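Local coordinates for leucine--tRNA ligase (Agrobacterium radiobacter, PDB 5AH5), which probably joins leucine to tRNA(Leu) at the expense of ATP, as a class I aminoacyl-tRNA synthetase that also carries an editing domain for deacylation, at residues B[209-214]-B[556-561]; B[221-227]-B[406-412]; B[245-249]-B[387-391]; B[320-324]-B[343-347]. All coordinates share one frame; numbering follows the deposited sequence.

Contact 1: residues B[209-214]-B[556-561]; sequences GWPTSV and FVELYN
Gly209 and Glu558 bring their backbones within 4.2 Å (CA to CA), where Leu559 N donates to Gly209 O and a water joins Gly209 N to Val557 O. The side-chain part of the contact turns on one indole, which is held at its edge and packed on its face. Trp210 NE1 gives its hydrogen to Phe556 O at 2.9 Å, an almost straight bond (169°) lying in the ring plane, although the donor stands above the plane of the carbonyl it reaches. With CG anti to its carbonyl carbon (chi1 -71°), the Trp210 ring lies above Leu559. Leu559 CB sits 3.9 Å from the centroid of the five-membered ring, nearly on the ring normal, while CD2 approaches CE3 of Trp210 at 3.7 Å. That same methyl also meets Val214 CG1 tip to tip at 3.9 Å. The other methyl of Val214, CG2, lies 3.2 Å from Asn561 OD1; the amide nitrogen of Asn561 is engaged by Gly525. Leu534 of helix 533-546 touches both Trp210 and Leu559, and Phe556 stacks on Tyr523 of the neighbouring strand. Strand 556-560 is an outermost strand of a four-stranded parallel sheet, and segment 209-214, with Pro211 as N-cap of helix 212-222, packs on it: the arrangement of the Rossmann-type nucleotide-binding core of class I synthetases.

Contact 2: residues B[221-227]-B[406-412]; sequences WIGRTEG and KSTQYRL. With nucleotides of chain D.
Thr225 N donates to Gln409 O at 2.7 Å, meeting the oxygen almost end-on to its carbonyl, and Gln409 N answers to Thr225 O. Strands 224-227 and 406-410 run antiparallel from this hydrogen-bonded pair to a second, Gly227 with Ser407. Between them lies the non-hydrogen-bonded pair Glu226 and Thr408, whose side chains run alongside each other so that Thr408 OG1 donates to Glu226 OE2 at 2.8 Å. On the same face, the aliphatic part of Arg224 follows the Tyr410 ring, CD to CE2 3.6 Å; Asp198 takes both polar ends, with Asp202 as a further partner of Arg224. Gly223, with positive phi, ends helix 212-222, and its O receives Arg411 N. Beyond this turn, Arg411 is extended from CG to NE and ends over Trp221. Its NH1 stands above the centre of the indole, CZ lies 3.9 Å from the six-membered ring centroid in a cation-pi contact, and NH1 also reaches a lone pair of Trp221 O at 3.0 Å. The remaining nitrogens turn to the tRNA: NE donates to O3' of C80 of chain D at 2.9 Å, and NH2 to OP1 of A81 of chain D at 3.0 Å. Fixed by Trp221, the guanidinium engages sugar and phosphate atoms at these two nucleotides, a grip that does not depend on base identity.

Contact 3: residues B[245-249]-B[387-391]; sequences TTRLD and SSAAR. With nucleotides of chain D.
A salt-bridge network of Arg247, Asp249 and Arg391 fastens the loop after strand 243-245 to the first turn of helix 388-400 in the editing domain. Its tighter part lies on the Asp249 side. Arg391 NE donates to Asp249 OD2 at 3.2 Å in a nearly straight bond (165°); the oxygen is met on its anti side, close to the carboxylate plane, and it lies in the guanidinium plane of Arg391. Asp249 CG stands between its backbone N and carbonyl carbon (chi1 59°), which turns the carboxylate so that OD2 faces Arg391 NE, the two side chains running alongside each other. Asp249 CB itself packs on Ser387 CB at 3.6 Å. Leu248 CD2 also comes to 4.1 Å from Arg391 O, and the leucine is buried further by Leu394, Ile395 and the strand residues Ala228 and Val230. The other side is looser. Arg247 doubles back through bends at chi2 and chi3, and its NH2 comes within 2.8 Å of the same Asp249 OD2, though the poor angle makes this bond weak. The two guanidinium groups, turned 80° against each other, thus share one carboxylate oxygen, which probably offsets their charges. Ser388 and Ala389 continue the helix at the exposed surface. At the start of segment 245-249, where strand 243-245 ends, three polar atoms converge on the tRNA terminus: O3' of A84 of chain D is gripped by Thr245 OG1 at 2.7 Å, Thr246 N at 2.9 Å and Thr246 OG1 at 3.0 Å.

Contact 4: residues B[320-324]-B[343-347]; sequences YVANY and RDADF. With nucleotides of chain D.
Phe347 packs among three residues of segment 320-324 and forms an aromatic cluster with two of them. It points an edge at the face of Tyr320 in an offset edge-to-face pair, planes 82° apart, with CZ 3.6 Å from Tyr320 CD2. Ala322 CB comes to 3.7 Å from Phe347 CE1 in an off-centre CH-pi contact. Over one face, Tyr324 CE1 lies 3.7 Å from Phe347 CG. With CG between backbone N and carbonyl carbon (chi1 83°), the Tyr324 ring is carried to the helix, where its OH donates to the anti lone pair of Asp344 OD1 at 2.7 Å. Arg343 CB packs on the CE2 side of the same tyrosine. In the next shell Phe256 touches Tyr324, Asp344 and Phe347, and Asp341 pairs with the guanidinium of Arg343. From this frame the contact turns to the tRNA. O2' of C82 of chain D donates to Tyr324 O at 2.8 Å, whereas the bonds from Arg343 NH1 to OP1 of C83 and from NH2 to O2' of A84, both of chain D, are weak. A strand end and a short helix fixed together beside the tRNA 3' end are consistent with the substrate-binding side of a leucyl-tRNA synthetase editing domain.

The four contacts trace a path from the synthetic core to the editing domain. Contact 1 lies nearest the synthetic site, the Phe556 side chain being about 7 Å from the bound leucyl-sulfamoyl adenosine. Helix 212-222 runs from it to contact 2, whose centre is about 24 Å away at the strand pair leading into the editing domain. Contact 3 is centred about 17 Å from contact 2 and touches it, Glu226 O meeting Thr246 CG2 at 3.6 Å. Contacts 3 and 4, about 21 Å apart between centres, both reach A84 of chain D. That tRNA end thus lies with the distal contacts, their centres about 38 and 41 Å from contact 1, as expected of an editing-like state.

Contact 1: residues B[209-214]-B[556-561]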
# COMPACT_ATOMS: atom_id res chain seq x y z
N GLY B 209 -2.10 -6.32 10.57
CA GLY B 209 -2.66 -6.54 9.24
C GLY B 209 -1.71 -6.04 8.14
O GLY B 209 -2.07 -6.08 6.99
N TRP B 210 -0.50 -5.61 8.45
CA TRP B 210 0.42 -5.31 7.33
C TRP B 210 1.46 -6.42 7.17
O TRP B 210 1.87 -6.98 8.17
CB TRP B 210 1.13 -3.98 7.59
CG TRP B 210 0.30 -2.77 7.47
CD1 TRP B 210 -0.97 -2.59 7.88
CD2 TRP B 210 0.75 -1.52 6.97
NE1 TRP B 210 -1.38 -1.30 7.59
CE2 TRP B 210 -0.32 -0.62 7.05
CE3 TRP B 210 1.97 -1.07 6.45
CZ2 TRP B 210 -0.22 0.70 6.58
CZ3 TRP B 210 2.06 0.25 6.00
CH2 TRP B 210 0.97 1.10 6.06
N PRO B 211 1.92 -6.70 5.95
CA PRO B 211 3.04 -7.62 5.78
C PRO B 211 4.25 -7.20 6.58
O PRO B 211 4.55 -5.98 6.70
CB PRO B 211 3.35 -7.51 4.28
CG PRO B 211 2.05 -7.17 3.68
CD PRO B 211 1.35 -6.29 4.64
N THR B 212 4.96 -8.20 7.10
CA THR B 212 6.10 -7.95 7.95
C THR B 212 7.22 -7.37 7.06
O THR B 212 8.04 -6.62 7.53
CB THR B 212 6.62 -9.24 8.65
OG1 THR B 212 7.10 -10.12 7.66
CG2 THR B 212 5.52 -9.95 9.43
N SER B 213 7.23 -7.72 5.80
CA SER B 213 8.16 -7.14 4.86
C SER B 213 8.04 -5.60 4.73
O SER B 213 9.04 -4.89 4.79
CB SER B 213 7.94 -7.78 3.50
OG SER B 213 6.57 -7.66 3.10
N VAL B 214 6.82 -5.10 4.52
CA VAL B 214 6.54 -3.64 4.42
C VAL B 214 6.92 -2.97 5.74
O VAL B 214 7.64 -1.94 5.78
CB VAL B 214 5.09 -3.39 4.03
CG1 VAL B 214 4.73 -1.92 4.13
CG2 VAL B 214 4.84 -3.87 2.62
N PHE B 556 -4.82 2.55 7.60
CA PHE B 556 -5.18 1.32 6.88
C PHE B 556 -4.99 0.09 7.82
O PHE B 556 -3.92 -0.13 8.37
CB PHE B 556 -4.33 1.16 5.61
CG PHE B 556 -4.18 2.43 4.77
CD1 PHE B 556 -5.27 3.00 4.14
CD2 PHE B 556 -2.91 2.99 4.53
CE1 PHE B 556 -5.11 4.17 3.36
CE2 PHE B 556 -2.75 4.12 3.72
CZ PHE B 556 -3.88 4.73 3.19
N VAL B 557 -6.05 -0.64 8.08
CA VAL B 557 -5.99 -1.77 9.02
C VAL B 557 -5.19 -2.93 8.41
O VAL B 557 -4.17 -3.31 8.93
CB VAL B 557 -7.39 -2.22 9.48
CG1 VAL B 557 -7.31 -3.52 10.36
CG2 VAL B 557 -8.03 -1.14 10.31
N GLU B 558 -5.68 -3.42 7.29
CA GLU B 558 -5.09 -4.50 6.52
C GLU B 558 -4.56 -3.94 5.16
O GLU B 558 -5.29 -3.27 4.49
CB GLU B 558 -6.18 -5.54 6.30
CG GLU B 558 -5.71 -6.92 5.95
CD GLU B 558 -5.40 -7.83 7.13
OE1 GLU B 558 -6.24 -7.84 8.07
OE2 GLU B 558 -4.35 -8.53 7.08
N LEU B 559 -3.27 -4.15 4.87
CA LEU B 559 -2.62 -3.84 3.61
C LEU B 559 -2.29 -5.12 2.85
O LEU B 559 -1.60 -5.96 3.33
CB LEU B 559 -1.32 -3.07 3.85
CG LEU B 559 -0.37 -2.87 2.71
CD1 LEU B 559 -0.97 -1.81 1.78
CD2 LEU B 559 0.98 -2.34 3.16
N TYR B 560 -2.75 -5.20 1.62
CA TYR B 560 -2.42 -6.24 0.72
C TYR B 560 -1.66 -5.66 -0.50
O TYR B 560 -2.12 -4.73 -1.18
CB TYR B 560 -3.71 -6.84 0.25
CG TYR B 560 -4.43 -7.63 1.34
CD1 TYR B 560 -3.98 -8.91 1.74
CD2 TYR B 560 -5.52 -7.10 1.99
CE1 TYR B 560 -4.65 -9.63 2.73
CE2 TYR B 560 -6.18 -7.80 3.00
CZ TYR B 560 -5.77 -9.07 3.35
OH TYR B 560 -6.47 -9.74 4.32
N ASN B 561 -0.52 -6.26 -0.80
CA ASN B 561 0.32 -5.88 -1.92
C ASN B 561 0.17 -6.81 -3.11
O ASN B 561 0.82 -7.87 -3.13
CB ASN B 561 1.80 -5.90 -1.48
CG ASN B 561 2.14 -4.92 -0.40
OD1 ASN B 561 2.82 -5.27 0.52
ND2 ASN B 561 1.74 -3.65 -0.53
O HOH W 1 -3.35 -3.83 11.42

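Contact 2: residues B[221-227]-B[406-412]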
# COMPACT_ATOMS: atom_id res chain seq x y z
N TRP B 221 13.90 2.43 6.94
CA TRP B 221 13.83 3.80 6.40
C TRP B 221 13.93 4.84 7.51
O TRP B 221 14.70 5.80 7.41
CB TRP B 221 12.58 4.02 5.58
CG TRP B 221 12.63 5.29 4.86
CD1 TRP B 221 12.02 6.46 5.22
CD2 TRP B 221 13.34 5.56 3.65
NE1 TRP B 221 12.31 7.44 4.29
CE2 TRP B 221 13.11 6.91 3.32
CE3 TRP B 221 14.14 4.77 2.79
CZ2 TRP B 221 13.68 7.49 2.19
CZ3 TRP B 221 14.69 5.35 1.68
CH2 TRP B 221 14.46 6.70 1.37
N ILE B 222 13.15 4.65 8.57
CA ILE B 222 13.15 5.59 9.68
C ILE B 222 14.51 5.59 10.38
O ILE B 222 15.11 6.65 10.60
CB ILE B 222 12.02 5.29 10.65
CG1 ILE B 222 10.66 5.51 9.94
CG2 ILE B 222 12.17 6.11 11.93
CD1 ILE B 222 9.52 4.79 10.64
N GLY B 223 14.96 4.37 10.71
CA GLY B 223 16.34 4.07 11.07
C GLY B 223 16.76 4.75 12.33
O GLY B 223 17.69 5.57 12.33
N ARG B 224 16.05 4.48 13.41
CA ARG B 224 16.45 4.97 14.74
C ARG B 224 17.74 4.26 15.30
O ARG B 224 17.84 3.01 15.30
CB ARG B 224 15.30 4.82 15.73
CG ARG B 224 15.59 5.40 17.10
CD ARG B 224 14.36 5.46 17.98
NE ARG B 224 13.91 4.13 18.35
CZ ARG B 224 12.67 3.80 18.74
NH1 ARG B 224 11.68 4.70 18.82
NH2 ARG B 224 12.42 2.53 19.04
N THR B 225 18.69 5.07 15.76
CA THR B 225 20.04 4.63 16.21
C THR B 225 20.26 5.14 17.63
O THR B 225 19.79 6.22 18.01
CB THR B 225 21.14 5.21 15.28
OG1 THR B 225 21.03 4.60 13.99
CG2 THR B 225 22.55 4.96 15.80
N GLU B 226 20.97 4.35 18.42
CA GLU B 226 21.30 4.73 19.80
C GLU B 226 22.82 4.94 19.93
O GLU B 226 23.60 4.20 19.34
CB GLU B 226 20.77 3.66 20.76
CG GLU B 226 19.90 4.22 21.89
CD GLU B 226 18.55 4.76 21.41
OE1 GLU B 226 17.92 4.10 20.55
OE2 GLU B 226 18.13 5.85 21.88
N GLY B 227 23.25 5.97 20.66
CA GLY B 227 24.68 6.27 20.83
C GLY B 227 24.97 7.35 21.86
O GLY B 227 24.18 7.59 22.78
N LYS B 406 23.28 11.01 26.36
CA LYS B 406 22.69 9.92 25.56
C LYS B 406 22.02 10.48 24.32
O LYS B 406 21.25 11.44 24.41
CB LYS B 406 21.66 9.13 26.38
CG LYS B 406 22.29 8.19 27.40
CD LYS B 406 21.27 7.58 28.34
CE LYS B 406 21.95 6.70 29.37
NZ LYS B 406 21.01 6.27 30.44
N SER B 407 22.31 9.89 23.17
CA SER B 407 21.89 10.44 21.89
C SER B 407 21.01 9.45 21.11
O SER B 407 21.40 8.30 20.92
CB SER B 407 23.13 10.78 21.08
OG SER B 407 22.82 11.45 19.88
N THR B 408 19.82 9.91 20.70
CA THR B 408 18.96 9.14 19.77
C THR B 408 18.96 9.82 18.38
O THR B 408 18.48 10.95 18.25
CB THR B 408 17.50 9.03 20.28
OG1 THR B 408 17.47 8.51 21.62
CG2 THR B 408 16.69 8.10 19.40
N GLN B 409 19.49 9.13 17.37
CA GLN B 409 19.54 9.64 15.98
C GLN B 409 18.63 8.88 14.99
O GLN B 409 18.41 7.68 15.14
CB GLN B 409 20.97 9.62 15.45
CG GLN B 409 22.00 10.38 16.32
CD GLN B 409 21.71 11.88 16.56
OE1 GLN B 409 20.89 12.51 15.88
NE2 GLN B 409 22.39 12.43 17.53
N TYR B 410 18.14 9.59 13.97
CA TYR B 410 17.23 9.00 12.98
C TYR B 410 17.76 9.22 11.59
O TYR B 410 18.19 10.31 11.27
CB TYR B 410 15.85 9.64 13.11
CG TYR B 410 15.22 9.51 14.47
CD1 TYR B 410 15.54 10.40 15.51
CD2 TYR B 410 14.31 8.50 14.74
CE1 TYR B 410 14.99 10.26 16.76
CE2 TYR B 410 13.72 8.38 15.98
CZ TYR B 410 14.08 9.24 16.99
OH TYR B 410 13.51 9.09 18.20
N ARG B 411 17.72 8.19 10.75
CA ARG B 411 18.05 8.33 9.32
C ARG B 411 17.03 9.21 8.53
O ARG B 411 17.39 9.85 7.55
CB ARG B 411 18.08 6.95 8.72
CG ARG B 411 18.39 6.84 7.26
CD ARG B 411 18.05 5.45 6.72
NE ARG B 411 18.12 5.49 5.27
CZ ARG B 411 17.25 6.09 4.45
NH1 ARG B 411 16.15 6.68 4.92
NH2 ARG B 411 17.48 6.08 3.15
N LEU B 412 15.77 9.11 8.91
CA LEU B 412 14.64 9.85 8.35
C LEU B 412 14.97 11.35 8.23
O LEU B 412 15.34 12.02 9.21
CB LEU B 412 13.45 9.67 9.30
CG LEU B 412 12.11 10.25 8.90
CD1 LEU B 412 11.63 9.60 7.64
CD2 LEU B 412 11.08 10.12 10.00
P C D 80 16.50 1.01 0.60
OP1 C D 80 15.79 2.32 0.40
OP2 C D 80 17.36 0.46 -0.45
O5' C D 80 17.44 1.19 1.86
C5' C D 80 17.06 1.99 2.95
C4' C D 80 18.09 1.86 4.04
O4' C D 80 18.21 0.48 4.47
C3' C D 80 19.52 2.24 3.67
O3' C D 80 19.65 3.66 3.62
C2' C D 80 20.27 1.58 4.81
O2' C D 80 20.09 2.27 6.03
C1' C D 80 19.56 0.23 4.88
N1 C D 80 20.19 -0.79 3.99
C2 C D 80 21.41 -1.34 4.37
O2 C D 80 21.91 -1.01 5.45
N3 C D 80 22.01 -2.24 3.55
C4 C D 80 21.47 -2.52 2.36
N4 C D 80 22.11 -3.39 1.58
C5 C D 80 20.26 -1.91 1.91
C6 C D 80 19.65 -1.07 2.76
P A D 81 20.59 4.37 2.53
OP1 A D 81 20.42 5.82 2.75
OP2 A D 81 20.35 3.81 1.20
O5' A D 81 22.06 3.97 3.00
C5' A D 81 22.45 4.36 4.33
C4' A D 81 23.77 3.77 4.74
O4' A D 81 23.64 2.35 5.01
C3' A D 81 24.93 3.84 3.74
O3' A D 81 25.40 5.19 3.69
C2' A D 81 25.87 2.82 4.35
O2' A D 81 26.58 3.33 5.46
C1' A D 81 24.87 1.72 4.74
N9 A D 81 24.68 0.80 3.63
C8 A D 81 23.76 0.85 2.61
N7 A D 81 23.92 -0.09 1.71
C5 A D 81 25.02 -0.80 2.16
C6 A D 81 25.69 -1.93 1.66
N6 A D 81 25.33 -2.57 0.54
N1 A D 81 26.76 -2.39 2.35
C2 A D 81 27.11 -1.75 3.47
N3 A D 81 26.56 -0.69 4.05
C4 A D 81 25.51 -0.26 3.34

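Contact 3: residues B[245-249]-B[387-391]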
# COMPACT_ATOMS: atom_id res chain seq x y z
N THR B 245 29.09 8.97 18.55
CA THR B 245 29.64 7.62 18.41
C THR B 245 28.79 6.57 19.17
O THR B 245 28.04 6.89 20.11
CB THR B 245 31.15 7.59 18.83
OG1 THR B 245 31.90 6.56 18.13
CG2 THR B 245 31.31 7.49 20.36
N THR B 246 28.91 5.33 18.70
CA THR B 246 28.42 4.15 19.40
C THR B 246 29.53 3.54 20.29
O THR B 246 29.23 2.98 21.34
CB THR B 246 27.90 3.10 18.40
OG1 THR B 246 28.95 2.73 17.49
CG2 THR B 246 26.70 3.66 17.60
N ARG B 247 30.79 3.67 19.86
CA ARG B 247 31.95 3.24 20.65
C ARG B 247 32.46 4.36 21.57
O ARG B 247 33.60 4.80 21.43
CB ARG B 247 33.10 2.75 19.73
CG ARG B 247 32.75 1.70 18.68
CD ARG B 247 31.83 0.59 19.18
NE ARG B 247 32.22 0.01 20.48
CZ ARG B 247 33.20 -0.87 20.68
NH1 ARG B 247 33.95 -1.32 19.67
NH2 ARG B 247 33.44 -1.31 21.91
N LEU B 248 31.64 4.85 22.50
CA LEU B 248 32.07 5.89 23.43
C LEU B 248 33.28 5.40 24.21
O LEU B 248 34.22 6.16 24.47
CB LEU B 248 30.96 6.29 24.41
CG LEU B 248 31.32 7.27 25.55
CD1 LEU B 248 31.95 8.53 25.01
CD2 LEU B 248 30.11 7.63 26.40
N ASP B 249 33.24 4.11 24.56
CA ASP B 249 34.36 3.38 25.18
C ASP B 249 35.76 3.83 24.70
O ASP B 249 36.65 4.02 25.52
CB ASP B 249 34.18 1.85 25.05
CG ASP B 249 34.06 1.37 23.61
OD1 ASP B 249 35.10 1.09 22.97
OD2 ASP B 249 32.92 1.21 23.13
N SER B 387 34.29 -3.25 27.37
CA SER B 387 33.72 -1.90 27.05
C SER B 387 32.33 -1.46 27.57
O SER B 387 32.14 -0.26 27.83
CB SER B 387 33.76 -1.72 25.51
OG SER B 387 33.44 -2.91 24.82
N SER B 388 31.36 -2.37 27.71
CA SER B 388 29.92 -2.00 27.84
C SER B 388 29.57 -1.14 29.05
O SER B 388 29.04 -0.04 28.90
CB SER B 388 29.04 -3.25 27.86
OG SER B 388 29.23 -4.02 26.69
N ALA B 389 29.87 -1.65 30.24
CA ALA B 389 29.66 -0.89 31.48
C ALA B 389 30.64 0.28 31.64
O ALA B 389 30.49 1.09 32.56
CB ALA B 389 29.73 -1.82 32.69
N ALA B 390 31.66 0.36 30.77
CA ALA B 390 32.48 1.59 30.62
C ALA B 390 31.67 2.74 30.01
O ALA B 390 31.79 3.89 30.46
CB ALA B 390 33.74 1.31 29.79
N ARG B 391 30.85 2.42 29.00
CA ARG B 391 29.95 3.39 28.36
C ARG B 391 28.91 3.93 29.36
O ARG B 391 28.55 5.11 29.29
CB ARG B 391 29.23 2.79 27.14
CG ARG B 391 30.12 2.09 26.11
CD ARG B 391 29.38 1.85 24.79
NE ARG B 391 29.89 0.68 24.05
CZ ARG B 391 29.28 -0.51 23.92
NH1 ARG B 391 28.09 -0.78 24.48
NH2 ARG B 391 29.88 -1.47 23.21
P A D 84 27.47 2.21 12.24
OP1 A D 84 27.34 0.95 13.01
OP2 A D 84 26.39 3.23 12.26
O5' A D 84 28.81 2.88 12.78
C5' A D 84 28.77 3.77 13.92
C4' A D 84 30.04 4.58 13.98
O4' A D 84 30.16 5.38 12.77
C3' A D 84 30.16 5.61 15.10
O3' A D 84 30.55 5.04 16.34
C2' A D 84 31.25 6.52 14.55
O2' A D 84 32.53 5.95 14.79
C1' A D 84 30.90 6.56 13.06
N9 A D 84 30.12 7.72 12.61
C8 A D 84 29.35 8.58 13.35
N7 A D 84 28.81 9.55 12.65
C5 A D 84 29.25 9.30 11.35
C6 A D 84 29.03 9.97 10.13
N6 A D 84 28.26 11.06 10.01
N1 A D 84 29.62 9.47 9.02
C2 A D 84 30.38 8.37 9.14
N3 A D 84 30.66 7.65 10.23
C4 A D 84 30.06 8.18 11.32

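Contact 4: residues B[320-324]-B[343-347]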
# COMPACT_ATOMS: atom_id res chain seq x y z
N TYR B 320 39.70 18.34 11.49
CA TYR B 320 39.77 18.14 10.04
C TYR B 320 38.37 18.32 9.40
O TYR B 320 37.37 18.55 10.09
CB TYR B 320 40.31 16.72 9.74
CG TYR B 320 41.82 16.54 9.85
CD1 TYR B 320 42.46 16.48 11.11
CD2 TYR B 320 42.62 16.39 8.70
CE1 TYR B 320 43.84 16.31 11.20
CE2 TYR B 320 44.00 16.20 8.79
CZ TYR B 320 44.60 16.16 10.04
OH TYR B 320 45.96 15.98 10.12
N VAL B 321 38.34 18.26 8.06
CA VAL B 321 37.10 18.25 7.28
C VAL B 321 37.31 17.15 6.24
O VAL B 321 38.21 17.26 5.41
CB VAL B 321 36.79 19.64 6.65
CG1 VAL B 321 35.86 19.56 5.44
CG2 VAL B 321 36.16 20.56 7.69
N ALA B 322 36.51 16.08 6.32
CA ALA B 322 36.67 14.89 5.47
C ALA B 322 35.37 14.49 4.76
O ALA B 322 34.26 14.72 5.28
CB ALA B 322 37.19 13.72 6.30
N ASN B 323 35.53 13.90 3.57
CA ASN B 323 34.40 13.49 2.70
C ASN B 323 33.65 12.25 3.21
O ASN B 323 32.43 12.12 3.00
CB ASN B 323 34.89 13.30 1.25
CG ASN B 323 35.78 12.07 1.06
OD1 ASN B 323 36.30 11.52 2.03
ND2 ASN B 323 35.99 11.67 -0.18
N TYR B 324 34.37 11.35 3.88
CA TYR B 324 33.83 10.09 4.39
C TYR B 324 32.91 10.30 5.61
O TYR B 324 32.35 9.33 6.11
CB TYR B 324 34.95 9.07 4.72
CG TYR B 324 35.58 9.27 6.08
CD1 TYR B 324 36.63 10.17 6.26
CD2 TYR B 324 35.11 8.59 7.21
CE1 TYR B 324 37.19 10.38 7.52
CE2 TYR B 324 35.66 8.79 8.47
CZ TYR B 324 36.70 9.69 8.62
OH TYR B 324 37.25 9.89 9.88
N ARG B 343 37.46 2.99 8.91
CA ARG B 343 37.20 4.25 8.21
C ARG B 343 38.33 5.23 8.54
O ARG B 343 38.98 5.79 7.65
CB ARG B 343 35.87 4.89 8.64
CG ARG B 343 34.61 4.22 8.09
CD ARG B 343 33.34 4.91 8.59
NE ARG B 343 33.18 4.83 10.05
CZ ARG B 343 32.80 3.74 10.74
NH1 ARG B 343 32.53 2.59 10.13
NH2 ARG B 343 32.70 3.81 12.06
N ASP B 344 38.55 5.40 9.84
CA ASP B 344 39.49 6.40 10.36
C ASP B 344 40.96 6.02 10.15
O ASP B 344 41.84 6.89 10.19
CB ASP B 344 39.23 6.64 11.86
CG ASP B 344 37.76 6.93 12.16
OD1 ASP B 344 37.15 7.77 11.47
OD2 ASP B 344 37.23 6.31 13.10
N ALA B 345 41.23 4.72 9.94
CA ALA B 345 42.58 4.22 9.66
C ALA B 345 43.09 4.65 8.29
O ALA B 345 44.26 5.03 8.17
CB ALA B 345 42.63 2.71 9.79
N ASP B 346 42.24 4.57 7.26
CA ASP B 346 42.62 5.03 5.92
C ASP B 346 42.75 6.56 5.88
O ASP B 346 43.51 7.11 5.07
CB ASP B 346 41.64 4.55 4.84
CG ASP B 346 42.32 4.36 3.47
OD1 ASP B 346 42.73 5.36 2.83
OD2 ASP B 346 42.43 3.21 3.01
N PHE B 347 42.03 7.25 6.77
CA PHE B 347 42.14 8.71 6.87
C PHE B 347 43.41 9.19 7.59
O PHE B 347 44.07 10.13 7.09
CB PHE B 347 40.91 9.31 7.55
CG PHE B 347 40.88 10.80 7.47
CD1 PHE B 347 40.80 11.42 6.24
CD2 PHE B 347 40.98 11.58 8.62
CE1 PHE B 347 40.80 12.80 6.14
CE2 PHE B 347 40.97 12.96 8.53
CZ PHE B 347 40.88 13.58 7.29
P C D 82 26.50 5.68 2.63
OP1 C D 82 26.46 7.18 2.63
OP2 C D 82 26.32 4.97 1.34
O5' C D 82 27.85 5.15 3.30
C5' C D 82 29.07 5.01 2.54
C4' C D 82 30.18 4.43 3.39
O4' C D 82 31.43 4.59 2.66
C3' C D 82 30.42 5.08 4.75
O3' C D 82 30.98 4.18 5.72
C2' C D 82 31.43 6.18 4.42
O2' C D 82 32.21 6.60 5.52
C1' C D 82 32.29 5.47 3.36
N1 C D 82 32.99 6.30 2.35
C2 C D 82 34.07 5.73 1.65
O2 C D 82 34.42 4.57 1.94
N3 C D 82 34.70 6.45 0.70
C4 C D 82 34.30 7.69 0.43
N4 C D 82 34.96 8.37 -0.51
C5 C D 82 33.20 8.29 1.11
C6 C D 82 32.57 7.56 2.04
P A D 84 27.47 2.21 12.24
OP1 A D 84 27.34 0.95 13.01
OP2 A D 84 26.39 3.23 12.26
O5' A D 84 28.81 2.88 12.78
C5' A D 84 28.77 3.77 13.92
C4' A D 84 30.04 4.58 13.98
O4' A D 84 30.16 5.38 12.77
C3' A D 84 30.16 5.61 15.10
O3' A D 84 30.55 5.04 16.34
C2' A D 84 31.25 6.52 14.55
O2' A D 84 32.53 5.95 14.79
C1' A D 84 30.90 6.56 13.06
N9 A D 84 30.12 7.72 12.61
C8 A D 84 29.35 8.58 13.35
N7 A D 84 28.81 9.55 12.65
C5 A D 84 29.25 9.30 11.35
C6 A D 84 29.03 9.97 10.13
N6 A D 84 28.26 11.06 10.01
N1 A D 84 29.62 9.47 9.02
C2 A D 84 30.38 8.37 9.14
N3 A D 84 30.66 7.65 10.23
C4 A D 84 30.06 8.18 11.32
P C D 83 30.08 3.05 6.47
OP1 C D 83 30.97 2.29 7.36
OP2 C D 83 29.31 2.31 5.43
O5' C D 83 29.09 3.90 7.39
C5' C D 83 29.44 4.37 8.71
C4' C D 83 28.34 4.08 9.72
O4' C D 83 27.34 5.13 9.68
C3' C D 83 27.62 2.74 9.58
O3' C D 83 27.79 1.82 10.68
C2' C D 83 26.22 3.10 9.03
O2' C D 83 25.17 2.34 9.58
C1' C D 83 26.06 4.59 9.36
N1 C D 83 25.46 5.44 8.29
C2 C D 83 24.10 5.81 8.38
O2 C D 83 23.43 5.39 9.33
N3 C D 83 23.57 6.59 7.41
C4 C D 83 24.33 7.03 6.41
N4 C D 83 23.76 7.81 5.48
C5 C D 83 25.70 6.67 6.29
C6 C D 83 26.22 5.89 7.25